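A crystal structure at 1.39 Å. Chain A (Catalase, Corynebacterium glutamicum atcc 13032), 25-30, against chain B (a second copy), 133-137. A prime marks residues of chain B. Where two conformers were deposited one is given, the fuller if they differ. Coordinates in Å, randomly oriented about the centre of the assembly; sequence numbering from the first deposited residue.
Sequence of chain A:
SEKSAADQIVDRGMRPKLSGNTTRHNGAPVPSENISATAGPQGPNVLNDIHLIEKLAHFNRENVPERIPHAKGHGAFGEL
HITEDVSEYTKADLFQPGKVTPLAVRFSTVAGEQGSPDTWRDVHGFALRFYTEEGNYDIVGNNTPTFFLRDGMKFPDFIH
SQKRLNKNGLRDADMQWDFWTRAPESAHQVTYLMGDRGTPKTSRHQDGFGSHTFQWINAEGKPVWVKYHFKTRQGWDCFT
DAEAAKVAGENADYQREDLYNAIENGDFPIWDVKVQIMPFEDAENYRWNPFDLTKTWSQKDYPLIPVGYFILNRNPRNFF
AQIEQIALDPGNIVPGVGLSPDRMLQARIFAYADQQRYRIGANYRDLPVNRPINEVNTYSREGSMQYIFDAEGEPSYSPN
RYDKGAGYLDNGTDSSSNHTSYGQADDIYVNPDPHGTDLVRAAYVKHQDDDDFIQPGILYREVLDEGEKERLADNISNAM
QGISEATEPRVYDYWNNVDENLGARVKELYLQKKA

Chain A, residues 25-30: HNGAPV
Chain B, residues 133-137: EEGNY

Two hydrogen bonds, both running between Asn26 and Asn136′, anchor this small contact between two copies of the catalase. The shorter joins the main chains: Asn136′ N donates to Asn26 O at 2.8 Å, with an angle of 158° at the hydrogen. In the second, the side chain of Asn26 reaches across, its ND2 donating to Asn136′ O at 2.9 Å and 149°. Asn26 thus holds the amide of Asn136′ with its main-chain O and the carbonyl with its side-chain ND2; a carboxamide suits the place because it offers a donor across the contact and an acceptor, OD1, for its own chain.

Asn26 OD1 accepts from Ala28 N at 3.0 Å and 165°, closing a small turn, while ND2 has a further partner elsewhere in the structure. The rotamer that permits this is p, with chi1 76° and chi2 -35°. The backbone of chain A is irregular here: Asn26 lies at phi/psi -87/-4, Gly27 at 96/-5, and the chain then extends through Ala28 (-77/148) and Pro29 (-62/140). Across from it, Glu134′ (-116/23) leads into a strand that begins at Gly135′ (117/172) and passes through Asn136′ (-75/122) and Tyr137′ (-108/115).

The touching segments run roughly antiparallel, their end-to-end directions 157° apart. In register, Asn26 CA lies 5.2 Å from Asn136′ CA, and Gly27 CA only 4.0 Å from Gly135′ CA. So close an approach relies on the two glycines. An ideal CB on Gly135′ would clash at 2.8 Å from Ala28 N and at 2.9 Å from Asn26 O; one on Gly27 would sit a tight 3.1 Å from Gly135′ CA. The backbone angles of each independently call for glycine, since a CB would also jam against the preceding carbonyl oxygen. With no side chain in the way, Asn26 O comes within 3.1 Å of Gly135′ CA.

Further along, Ala28 CA makes a CA-H...O contact with Glu134′ O at 3.4 Å, the angle at hydrogen being 138°. This carbonyl is buried without a conventional hydrogen-bond partner, so the weak contact is only modest compensation. Pro29, in the C-gamma exo pucker, adds light packing, its CD 4.2 Å from Glu134′ O.

The CA-to-CB bond of Asn136′ points sideways (chi1 m at -67°, chi2 -20°), and its CB lies 4.3 Å from Asn26 CB. The CA-to-CB bond of Glu134′ (chi1 m, chi2 t) is likewise sideways. Together the two stretches bury 215 Å², summed over both sides.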

ATOM      1  N   HIS A  25      -8.431  16.288 -12.754  1.00  9.06           N
ATOM      2  CA  HIS A  25      -9.174  15.091 -12.388  1.00  8.56           C
ATOM      3  C   HIS A  25     -10.495  15.385 -11.681  1.00  9.37           C
ATOM      4  O   HIS A  25     -11.314  14.485 -11.517  1.00  9.54           O
ATOM      5  CB  HIS A  25      -8.277  14.132 -11.606  1.00  9.67           C
ATOM      6  CG  HIS A  25      -7.088  13.678 -12.389  1.00  8.46           C
ATOM      7  ND1 HIS A  25      -6.016  13.024 -11.817  1.00  9.95           N
ATOM      8  CD2 HIS A  25      -6.807  13.781 -13.710  1.00 10.03           C
ATOM      9  CE1 HIS A  25      -5.131  12.737 -12.755  1.00 10.16           C
ATOM     10  NE2 HIS A  25      -5.588  13.185 -13.914  1.00 10.32           N
ATOM     11  N   ASN A  26     -10.710  16.641 -11.286  1.00  9.47           N
ATOM     12  CA  ASN A  26     -12.028  17.074 -10.805  1.00  9.19           C
ATOM     13  C   ASN A  26     -12.923  17.536 -11.956  1.00  8.65           C
ATOM     14  O   ASN A  26     -14.083  17.867 -11.749  1.00  8.93           O
ATOM     15  CB  ASN A  26     -11.916  18.193  -9.760  1.00  8.72           C
ATOM     16  CG  ASN A  26     -11.596  19.542 -10.379  1.00 10.04           C
ATOM     17  OD1 ASN A  26     -10.858  19.627 -11.365  1.00  9.76           O
ATOM     18  ND2 ASN A  26     -12.164  20.609  -9.811  1.00 10.79           N
ATOM     19  N   GLY A  27     -12.392  17.555 -13.173  1.00  8.46           N
ATOM     20  CA  GLY A  27     -13.168  17.980 -14.330  1.00  8.92           C
ATOM     21  C   GLY A  27     -13.015  19.437 -14.745  1.00  8.28           C
ATOM     22  O   GLY A  27     -13.564  19.828 -15.774  1.00 10.66           O
ATOM     23  N   ALA A  28     -12.279  20.239 -13.972  1.00  7.96           N
ATOM     24  CA  ALA A  28     -12.069  21.650 -14.328  1.00  8.61           C
ATOM     25  C   ALA A  28     -11.036  21.784 -15.447  1.00  9.56           C
ATOM     26  O   ALA A  28     -10.119  20.975 -15.545  1.00 10.10           O
ATOM     27  CB  ALA A  28     -11.649  22.452 -13.112  1.00 11.10           C
ATOM     28  N   PRO A  29     -11.183  22.806 -16.302  1.00  9.10           N
ATOM     29  CA  PRO A  29     -10.253  22.962 -17.430  1.00  8.50           C
ATOM     30  C   PRO A  29      -8.798  23.183 -17.013  1.00  9.10           C
ATOM     31  O   PRO A  29      -8.518  23.900 -16.049  1.00  9.98           O
ATOM     32  CB  PRO A  29     -10.775  24.212 -18.152  1.00 10.92           C
ATOM     33  CG  PRO A  29     -12.229  24.296 -17.780  1.00 13.31           C
ATOM     34  CD  PRO A  29     -12.303  23.767 -16.363  1.00 10.23           C
ATOM     35  N   VAL A  30      -7.882  22.561 -17.751  1.00  9.28           N
ATOM     36  CA  VAL A  30      -6.447  22.744 -17.546  1.00  8.75           C
ATOM     37  C   VAL A  30      -5.974  23.973 -18.296  1.00  8.44           C
ATOM     38  O   VAL A  30      -6.208  24.069 -19.491  1.00  8.72           O
ATOM     39  CB  VAL A  30      -5.645  21.539 -18.081  1.00  9.00           C
ATOM     40  CG1 VAL A  30      -4.149  21.856 -18.147  1.00  8.99           C
ATOM     41  CG2 VAL A  30      -5.879  20.315 -17.226  1.00 10.74           C
TER
ATOM     42  N   GLU B 133     -21.216  21.476 -13.738  1.00 10.68           N
ATOM     43  CA  GLU B 133     -21.002  21.210 -15.159  0.53 11.12           C
ATOM     44  C   GLU B 133     -19.564  21.488 -15.603  1.00 10.59           C
ATOM     45  O   GLU B 133     -19.151  21.067 -16.682  1.00 13.00           O
ATOM     46  CB  GLU B 133     -21.991  22.021 -16.009  0.53 12.86           C
ATOM     47  CG  GLU B 133     -23.441  21.559 -15.863  0.53 15.54           C
ATOM     48  CD  GLU B 133     -24.431  22.394 -16.665  0.53 23.01           C
ATOM     49  OE1 GLU B 133     -24.003  23.169 -17.547  0.53 22.69           O
ATOM     50  OE2 GLU B 133     -25.647  22.270 -16.407  0.53 30.50           O
ATOM     51  N   GLU B 134     -18.806  22.204 -14.770  1.00 10.30           N
ATOM     52  CA  GLU B 134     -17.411  22.541 -15.074  1.00 10.61           C
ATOM     53  C   GLU B 134     -16.466  21.882 -14.068  1.00 10.29           C
ATOM     54  O   GLU B 134     -15.327  22.329 -13.873  1.00 11.26           O
ATOM     55  CB  GLU B 134     -17.215  24.069 -15.154  1.00 12.74           C
ATOM     56  CG  GLU B 134     -18.039  24.692 -16.292  1.00 14.05           C
ATOM     57  CD  GLU B 134     -17.862  26.205 -16.498  1.00 16.86           C
ATOM     58  OE1 GLU B 134     -17.229  26.902 -15.671  1.00 14.71           O
ATOM     59  OE2 GLU B 134     -18.382  26.700 -17.527  1.00 25.24           O
ATOM     60  N   GLY B 135     -16.948  20.806 -13.444  1.00 10.34           N
ATOM     61  CA  GLY B 135     -16.134  20.014 -12.540  1.00 10.93           C
ATOM     62  C   GLY B 135     -16.640  20.007 -11.107  1.00  9.78           C
ATOM     63  O   GLY B 135     -17.550  20.756 -10.750  1.00 10.16           O
ATOM     64  N   ASN B 136     -16.041  19.167 -10.271  1.00  8.40           N
ATOM     65  CA  ASN B 136     -16.411  19.134  -8.865  1.00  8.94           C
ATOM     66  C   ASN B 136     -15.826  20.339  -8.155  1.00  8.66           C
ATOM     67  O   ASN B 136     -14.617  20.547  -8.184  1.00  8.88           O
ATOM     68  CB  ASN B 136     -15.911  17.855  -8.201  1.00 10.64           C
ATOM     69  CG  ASN B 136     -16.606  16.619  -8.725  1.00 10.54           C
ATOM     70  OD1 ASN B 136     -17.690  16.703  -9.300  1.00 11.05           O
ATOM     71  ND2 ASN B 136     -15.993  15.457  -8.509  1.00 11.50           N
ATOM     72  N   TYR B 137     -16.691  21.143  -7.540  1.00  8.71           N
ATOM     73  CA  TYR B 137     -16.251  22.268  -6.726  1.00  8.59           C
ATOM     74  C   TYR B 137     -16.514  21.922  -5.264  1.00  8.05           C
ATOM     75  O   TYR B 137     -17.668  21.777  -4.865  1.00  9.42           O
ATOM     76  CB  TYR B 137     -17.004  23.545  -7.127  1.00  9.65           C
ATOM     77  CG  TYR B 137     -16.684  24.741  -6.260  1.00  9.64           C
ATOM     78  CD1 TYR B 137     -15.402  24.938  -5.761  1.00 11.49           C
ATOM     79  CD2 TYR B 137     -17.661  25.681  -5.944  1.00 10.22           C
ATOM     80  CE1 TYR B 137     -15.099  26.025  -4.955  1.00 11.10           C
ATOM     81  CE2 TYR B 137     -17.363  26.778  -5.149  1.00 10.34           C
ATOM     82  CZ  TYR B 137     -16.083  26.945  -4.662  1.00 10.41           C
ATOM     83  OH  TYR B 137     -15.798  28.028  -3.852  1.00 10.60           O
TER